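Carbon monoxide dehydrogenase (Thermococcus sp. AM4, PDB 6T7J) catalyses the oxidation of carbon monoxide to carbon dioxide using iron-sulfur clusters, its active-site cluster C being free of nickel in this as-isolated form. Local coordinates at residues T429-P432 and L433-L437; I388-I391 and A392-Y396. All coordinates share one frame; numbering follows the deposited sequence.

Overall arrangement
Both contacts are local ones within single helices, and they belong to different halves of the fold. Contact 2 (388-396) comes first along the chain, on helix 381-395, which follows the last strand of the first six-stranded parallel sheet and packs back onto its strand 261-268. Contact 1 (429-437) opens helix 431-439, just ahead of strand 444-448, the first strand of the second parallel sheet. The two sheets share the strand order 3-2-1-4-5-6 of Rossmann-like domains. The contact centres lie 50 Å apart and the nearest atoms about 39 Å apart, so the helices belong to separate packing environments, one beside each sheet, and no residue of either contact touches the other subunit.

Contact 1: T429-P432 and L433-L437; sequences TLEP and LINAL
Asn435 sets its amide carbon CG just beyond the carbonyl O of Glu431 one turn earlier, at 3.1 Å. The same oxygen accepts the backbone N-H of Asn435, Asn435 N to Glu431 O being 2.9 Å. Glu431 places CG beside its own carbonyl carbon (chi1 -168°), against the end of the Asn435 amide, and extends from there, its carboxylate plane 64° from that of the amide. With an alanine here the backbone bond could remain, but the Glu431 carbonyl would probably lose the polar group beside it and the Glu431 side chain would be freer to move. These residues form the first turn of helix 431-439, which leads into strand 444-448 of a Rossmann-like parallel sheet. Ile434 N reaches back to Leu430 O over 3.2 Å, and Ala436 N to Pro432 O over 2.9 Å. Pro432 has no N-H to offer, which costs nothing in a helix's opening turn. Ile434 carries CG1 beside its own backbone N (chi1 -74°), bringing that atom within 3.3 Å of Leu430 O, while its CD1 approaches Leu430 CB at 4.5 Å. Beyond this apolar pair, helix 525-538 covers the face: Leu430 touches Ala534, and Ile434 rests on Leu535 and Ala538.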
loop_
_atom_site.group_PDB
_atom_site.type_symbol
_atom_site.label_atom_id
_atom_site.label_comp_id
_atom_site.label_asym_id
_atom_site.label_seq_id
_atom_site.Cartn_x
_atom_site.Cartn_y
_atom_site.Cartn_z
ATOM N N THR A 429 -29.249 11.039 28.720
ATOM C CA THR A 429 -28.102 10.780 29.577
ATOM C C THR A 429 -27.711 9.310 29.471
ATOM O O THR A 429 -28.525 8.453 29.123
ATOM C CB THR A 429 -28.401 11.149 31.041
ATOM O OG1 THR A 429 -27.196 11.087 31.811
ATOM C CG2 THR A 429 -29.433 10.200 31.640
ATOM N N LEU A 430 -26.443 9.027 29.767
ATOM C CA LEU A 430 -25.946 7.657 29.767
ATOM C C LEU A 430 -26.251 6.914 31.062
ATOM O O LEU A 430 -25.910 5.732 31.171
ATOM C CB LEU A 430 -24.434 7.639 29.529
ATOM C CG LEU A 430 -23.892 7.956 28.135
ATOM C CD1 LEU A 430 -22.411 7.615 28.064
ATOM C CD2 LEU A 430 -24.669 7.215 27.056
ATOM N N GLU A 431 -26.889 7.570 32.032
ATOM C CA GLU A 431 -27.000 6.993 33.368
ATOM C C GLU A 431 -27.826 5.710 33.442
ATOM O O GLU A 431 -27.406 4.793 34.166
ATOM C CB GLU A 431 -27.557 8.045 34.337
ATOM C CG GLU A 431 -27.444 7.652 35.801
ATOM C CD GLU A 431 -28.065 8.678 36.730
ATOM O OE1 GLU A 431 -27.487 9.777 36.871
ATOM O OE2 GLU A 431 -29.129 8.383 37.319
ATOM N N PRO A 432 -28.982 5.573 32.774
ATOM C CA PRO A 432 -29.747 4.321 32.931
ATOM C C PRO A 432 -29.006 3.076 32.465
ATOM O O PRO A 432 -29.030 2.055 33.165
ATOM C CB PRO A 432 -31.017 4.573 32.102
ATOM C CG PRO A 432 -30.735 5.783 31.282
ATOM C CD PRO A 432 -29.763 6.594 32.057
ATOM N N LEU A 433 -28.343 3.120 31.305
ATOM C CA LEU A 433 -27.596 1.947 30.857
ATOM C C LEU A 433 -26.382 1.680 31.740
ATOM O O LEU A 433 -26.022 0.519 31.962
ATOM C CB LEU A 433 -27.162 2.110 29.401
ATOM C CG LEU A 433 -26.327 0.949 28.852
ATOM C CD1 LEU A 433 -26.916 0.401 27.561
ATOM C CD2 LEU A 433 -24.885 1.379 28.648
ATOM N N ILE A 434 -25.741 2.732 32.249
ATOM C CA ILE A 434 -24.635 2.540 33.182
ATOM C C ILE A 434 -25.123 1.850 34.450
ATOM O O ILE A 434 -24.459 0.952 34.984
ATOM C CB ILE A 434 -23.961 3.891 33.486
ATOM C CG1 ILE A 434 -23.121 4.337 32.290
ATOM C CG2 ILE A 434 -23.114 3.799 34.746
ATOM C CD1 ILE A 434 -22.091 5.381 32.628
ATOM N N ASN A 435 -26.299 2.246 34.942
ATOM C CA ASN A 435 -26.880 1.579 36.102
ATOM C C ASN A 435 -27.217 0.129 35.787
ATOM O O ASN A 435 -27.031 -0.755 36.629
ATOM C CB ASN A 435 -28.127 2.326 36.573
ATOM C CG ASN A 435 -27.830 3.747 37.009
ATOM O OD1 ASN A 435 -28.594 4.670 36.720
ATOM N ND2 ASN A 435 -26.715 3.933 37.709
ATOM N N ALA A 436 -27.725 -0.132 34.580
ATOM C CA ALA A 436 -28.030 -1.505 34.189
ATOM C C ALA A 436 -26.771 -2.358 34.104
ATOM O O ALA A 436 -26.809 -3.557 34.406
ATOM C CB ALA A 436 -28.766 -1.520 32.852
ATOM N N LEU A 437 -25.653 -1.764 33.684
ATOM C CA LEU A 437 -24.392 -2.498 33.651
ATOM C C LEU A 437 -23.860 -2.735 35.059
ATOM O O LEU A 437 -23.304 -3.800 35.347
ATOM C CB LEU A 437 -23.362 -1.744 32.811
ATOM C CG LEU A 437 -23.569 -1.701 31.294
ATOM C CD1 LEU A 437 -22.675 -0.644 30.669
ATOM C CD2 LEU A 437 -23.303 -3.062 30.672
#

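Contact 2: I388-I391 and A392-Y396; sequences IVRI and AIENY
Ile393 runs its side chain back along the previous turn, past the carbonyl oxygen of Val389. Its CB stands 3.5 Å from Val389 O, and CG1, set beside the Ile393 backbone N (chi1 -72°), comes within 3.3 Å of the same Val389 O. At the tip, CD1 stays near the oxygen and also meets Val389 CG1 at 3.8 Å, the two side chains slanting across one another. Under this apolar pair, Ile393 N donates to Val389 O at 2.9 Å. These residues lie on helix 381-395, which follows the end strand of a Rossmann-like parallel sheet and packs back on strand 261-268 within it: Val389 and Ala392 press on Ile264, and Ile393 on Val262. On the flank beside helix 284-292, where Phe289 touches both side chains, Glu394 bends at chi2 (149°) and folds over Arg390, its CD 3.1 Å from Arg390 O. The opposite charges stay apart, Arg390 NE lying 5.7 Å from Glu394 OE1; Arg390 NH1 makes a long, weak ion pair with Glu285. Asn395 N still bonds to Ile391 O at 2.9 Å, while its side-chain ND2 donates to the carbonyls of His356 and Glu335, and its OD1 accepts from Asn398.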
loop_
_atom_site.group_PDB
_atom_site.type_symbol
_atom_site.label_atom_id
_atom_site.label_comp_id
_atom_site.label_asym_id
_atom_site.label_seq_id
_atom_site.Cartn_x
_atom_site.Cartn_y
_atom_site.Cartn_z
ATOM N N ILE A 388 -29.684 7.292 -14.637
ATOM C CA ILE A 388 -29.485 5.907 -14.214
ATOM C C ILE A 388 -30.825 5.229 -13.937
ATOM O O ILE A 388 -31.092 4.111 -14.411
ATOM C CB ILE A 388 -28.560 5.867 -12.985
ATOM C CG1 ILE A 388 -27.110 6.133 -13.397
ATOM C CG2 ILE A 388 -28.691 4.546 -12.255
ATOM C CD1 ILE A 388 -26.217 6.560 -12.252
ATOM N N VAL A 389 -31.684 5.891 -13.154
ATOM C CA VAL A 389 -32.994 5.323 -12.848
ATOM C C VAL A 389 -33.801 5.133 -14.125
ATOM O O VAL A 389 -34.550 4.156 -14.266
ATOM C CB VAL A 389 -33.738 6.206 -11.829
ATOM C CG1 VAL A 389 -35.111 5.633 -11.533
ATOM C CG2 VAL A 389 -32.934 6.331 -10.545
ATOM N N ARG A 390 -33.649 6.051 -15.085
ATOM C CA ARG A 390 -34.352 5.914 -16.356
ATOM C C ARG A 390 -33.874 4.688 -17.116
ATOM O O ARG A 390 -34.680 3.971 -17.715
ATOM C CB ARG A 390 -34.163 7.172 -17.203
ATOM C CG ARG A 390 -35.153 8.272 -16.882
ATOM C CD ARG A 390 -35.216 9.327 -17.965
ATOM N NE ARG A 390 -35.656 10.607 -17.418
ATOM C CZ ARG A 390 -34.848 11.636 -17.190
ATOM N NH1 ARG A 390 -35.333 12.765 -16.686
ATOM N NH2 ARG A 390 -33.554 11.540 -17.469
ATOM N N ILE A 391 -32.564 4.437 -17.111
ATOM C CA ILE A 391 -32.047 3.251 -17.790
ATOM C C ILE A 391 -32.620 1.986 -17.161
ATOM O O ILE A 391 -33.024 1.048 -17.864
ATOM C CB ILE A 391 -30.508 3.257 -17.777
ATOM C CG1 ILE A 391 -29.990 4.411 -18.637
ATOM C CG2 ILE A 391 -29.963 1.931 -18.282
ATOM C CD1 ILE A 391 -28.508 4.625 -18.548
ATOM N N ALA A 392 -32.694 1.950 -15.829
ATOM C CA ALA A 392 -33.291 0.791 -15.162
ATOM C C ALA A 392 -34.761 0.616 -15.554
ATOM O O ALA A 392 -35.210 -0.492 -15.894
ATOM C CB ALA A 392 -33.149 0.932 -13.647
ATOM N N ILE A 393 -35.526 1.709 -15.511
ATOM C CA ILE A 393 -36.951 1.647 -15.827
ATOM C C ILE A 393 -37.163 1.207 -17.269
ATOM O O ILE A 393 -38.102 0.463 -17.577
ATOM C CB ILE A 393 -37.611 3.009 -15.545
ATOM C CG1 ILE A 393 -37.707 3.246 -14.038
ATOM C CG2 ILE A 393 -38.980 3.094 -16.197
ATOM C CD1 ILE A 393 -38.040 4.663 -13.677
ATOM N N GLU A 394 -36.290 1.651 -18.173
ATOM C CA GLU A 394 -36.413 1.268 -19.573
ATOM C C GLU A 394 -35.985 -0.175 -19.798
ATOM O O GLU A 394 -36.427 -0.805 -20.765
ATOM C CB GLU A 394 -35.592 2.215 -20.445
ATOM C CG GLU A 394 -36.142 3.630 -20.491
ATOM C CD GLU A 394 -35.062 4.675 -20.674
ATOM O OE1 GLU A 394 -35.390 5.880 -20.626
ATOM O OE2 GLU A 394 -33.888 4.293 -20.861
ATOM N N ASN A 395 -35.123 -0.711 -18.930
ATOM C CA ASN A 395 -34.791 -2.128 -19.014
ATOM C C ASN A 395 -35.875 -3.022 -18.428
ATOM O O ASN A 395 -35.883 -4.225 -18.713
ATOM C CB ASN A 395 -33.464 -2.411 -18.308
ATOM C CG ASN A 395 -32.892 -3.767 -18.675
ATOM O OD1 ASN A 395 -33.067 -4.245 -19.798
ATOM N ND2 ASN A 395 -32.208 -4.397 -17.728
ATOM N N TYR A 396 -36.764 -2.469 -17.601
ATOM C CA TYR A 396 -37.851 -3.268 -17.026
ATOM C C TYR A 396 -38.591 -4.171 -18.017
ATOM O O TYR A 396 -38.858 -5.330 -17.657
ATOM C CB TYR A 396 -38.857 -2.357 -16.310
ATOM C CG TYR A 396 -40.033 -3.102 -15.706
ATOM C CD1 TYR A 396 -39.899 -3.799 -14.511
ATOM C CD2 TYR A 396 -41.277 -3.107 -16.330
ATOM C CE1 TYR A 396 -40.968 -4.480 -13.953
ATOM C CE2 TYR A 396 -42.353 -3.788 -15.779
ATOM C CZ TYR A 396 -42.191 -4.470 -14.590
ATOM O OH TYR A 396 -43.254 -5.147 -14.035
#